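Local coordinates for glycolipid-binding domain-containing protein (Pseudomonas aeruginosa, PDB 2H1T), which is of unestablished function but, as a member of the putative glycolipid-binding family with a new fold, may take part in glycolipid metabolism, at the interface of chains A and B. Residues are numbered along the deposited sequence; one frame, centred on the assembly and turned at random. Chains: chain A/B, Hypothetical protein.

The interface of chains A and B. Residues chain A 16-19, 38; chain B 16, 18, 38, 43.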
ATOM      1  N   SER A  16      11.533  -5.625  -3.370  1.00 15.18           N
ATOM      2  CA  SER A  16      11.300  -5.501  -4.798  0.50 15.14           C
ATOM      3  C   SER A  16      11.137  -3.997  -5.097  1.00 15.40           C
ATOM      4  O   SER A  16      10.633  -3.242  -4.259  1.00 14.68           O
ATOM      5  CB  SER A  16      10.057  -6.300  -5.201  0.50 15.05           C
ATOM      6  OG  SER A  16       9.897  -6.404  -6.610  0.50 11.86           O
ATOM      7  N   PRO A  17      11.564  -3.550  -6.292  1.00 16.19           N
ATOM      8  CA  PRO A  17      11.417  -2.127  -6.565  1.00 18.32           C
ATOM      9  C   PRO A  17       9.959  -1.752  -6.670  1.00 19.42           C
ATOM     10  O   PRO A  17       9.180  -2.512  -7.243  1.00 20.22           O
ATOM     11  CB  PRO A  17      12.108  -1.955  -7.932  1.00 18.09           C
ATOM     12  CG  PRO A  17      12.964  -3.152  -8.089  1.00 19.32           C
ATOM     13  CD  PRO A  17      12.211  -4.246  -7.412  1.00 14.66           C
ATOM     14  N   SER A  18       9.581  -0.609  -6.115  1.00 19.66           N
ATOM     15  CA  SER A  18       8.199  -0.181  -6.230  1.00 18.83           C
ATOM     16  C   SER A  18       8.038   1.339  -6.220  1.00 17.17           C
ATOM     17  O   SER A  18       9.029   2.063  -6.084  1.00 17.45           O
ATOM     18  CB  SER A  18       7.327  -0.890  -5.210  1.00 21.06           C
ATOM     19  OG  SER A  18       7.315  -0.217  -3.956  1.00 21.03           O
ATOM     20  N   SER A  19       6.800   1.795  -6.424  1.00 16.44           N
ATOM     21  CA  SER A  19       6.495   3.222  -6.643  1.00 16.15           C
ATOM     22  C   SER A  19       5.094   3.544  -6.133  1.00 17.68           C
ATOM     23  O   SER A  19       4.421   2.720  -5.449  1.00 15.80           O
ATOM     24  CB  SER A  19       6.640   3.557  -8.151  1.00 15.33           C
ATOM     25  OG  SER A  19       6.952   4.938  -8.425  1.00 12.64           O
ATOM     26  N   PRO A  38       5.679   3.411  -1.329  1.00 15.11           N
ATOM     27  CA  PRO A  38       6.656   2.930  -0.372  1.00 15.02           C
ATOM     28  C   PRO A  38       7.324   4.085   0.351  1.00 16.83           C
ATOM     29  O   PRO A  38       7.598   5.117  -0.273  1.00 15.46           O
ATOM     30  CB  PRO A  38       7.668   2.219  -1.261  1.00 16.24           C
ATOM     31  CG  PRO A  38       7.633   2.997  -2.551  1.00 16.88           C
ATOM     32  CD  PRO A  38       6.230   3.463  -2.699  1.00 17.47           C
TER
ATOM     33  N   SER B  16      11.829   2.609  -5.697  1.00 19.45           N
ATOM     34  CA  SER B  16      12.514   2.487  -4.432  1.00 19.41           C
ATOM     35  C   SER B  16      12.210   1.063  -3.948  1.00 18.24           C
ATOM     36  O   SER B  16      11.094   0.578  -4.182  1.00 18.16           O
ATOM     37  CB  SER B  16      11.973   3.556  -3.490  1.00 18.54           C
ATOM     38  OG  SER B  16      12.710   3.668  -2.311  1.00 24.70           O
ATOM     39  N   SER B  18      11.037  -2.032  -1.843  1.00 16.43           N
ATOM     40  CA  SER B  18       9.983  -2.124  -0.856  1.00 18.49           C
ATOM     41  C   SER B  18       9.548  -3.558  -0.574  1.00 16.77           C
ATOM     42  O   SER B  18       9.989  -4.480  -1.210  1.00 14.95           O
ATOM     43  CB  SER B  18       8.795  -1.197  -1.214  1.00 20.93           C
ATOM     44  OG  SER B  18       7.922  -1.732  -2.211  1.00 22.73           O
ATOM     45  N   PRO B  38       4.178  -4.522  -2.616  1.00 15.72           N
ATOM     46  CA  PRO B  38       4.339  -4.233  -4.031  1.00 13.55           C
ATOM     47  C   PRO B  38       4.076  -5.458  -4.897  1.00 15.27           C
ATOM     48  O   PRO B  38       4.446  -6.599  -4.542  1.00 14.19           O
ATOM     49  CB  PRO B  38       5.827  -3.837  -4.149  1.00 14.42           C
ATOM     50  CG  PRO B  38       6.510  -4.614  -3.037  1.00 15.32           C
ATOM     51  CD  PRO B  38       5.466  -4.794  -1.964  1.00 13.61           C
ATOM     52  N   GLY B  43       5.850  -3.157 -10.222  1.00 21.51           N
ATOM     53  CA  GLY B  43       6.375  -2.120  -9.389  1.00 21.82           C
ATOM     54  C   GLY B  43       5.314  -1.339  -8.625  1.00 23.24           C
ATOM     55  O   GLY B  43       5.659  -0.452  -7.860  1.00 26.60           O
TER
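A:Ser16 and B:Ser18 face each other as a backbone pair, and A:Ser18 and B:Ser16 form its twin, so the short strands 16-18 of the two chains run antiparallel about a two-fold axis. In the first pair, A:Ser16 N gives a hydrogen bond to B:Ser18 O at 2.9 Å. B:Ser18 N returns one to A:Ser16 O at 2.7 Å. The twin pair repeats both bonds with the chains exchanged, and the paired N-H and C=O groups satisfy one another's hydrogen-bonding capacity. A:Pro17 has no N-H to offer, which suits the middle of a strand whose flanking serines make the paired bonds. Past the strand, A:Ser19 N makes a weak bond to B:Gly43 O; glycine probably helps here, since it readily adopts the positive phi (77°) of this loop residue.

The two Ser18 side chains meet tip to tip near the axis. Each OG lies between its own backbone N and carbonyl carbon (chi1 86° in A:Ser18, 80° in B:Ser18), torsions that point the modelled hydroxyls at each other; their separation is too short to be trusted as a bond, and their exact placement is doubtful. Serine's short side chain can lie between the paired strands and the Pro38 rings.

Apolar contact flanks the serines. The ring carbon B:Pro38 CB packs on A:Ser18 CB at 3.5 Å, and A:Pro38 CB on B:Ser18 CB at 3.6 Å, the rigid rings giving compact apolar surfaces.

In this patch of the deposited dimer, which may or may not be the biological one, the two strands 16-18 pair with each other, beside the end of the partner's strand 30-38 at Pro38 and, for Gly43, the loop that leads to strand 45-54.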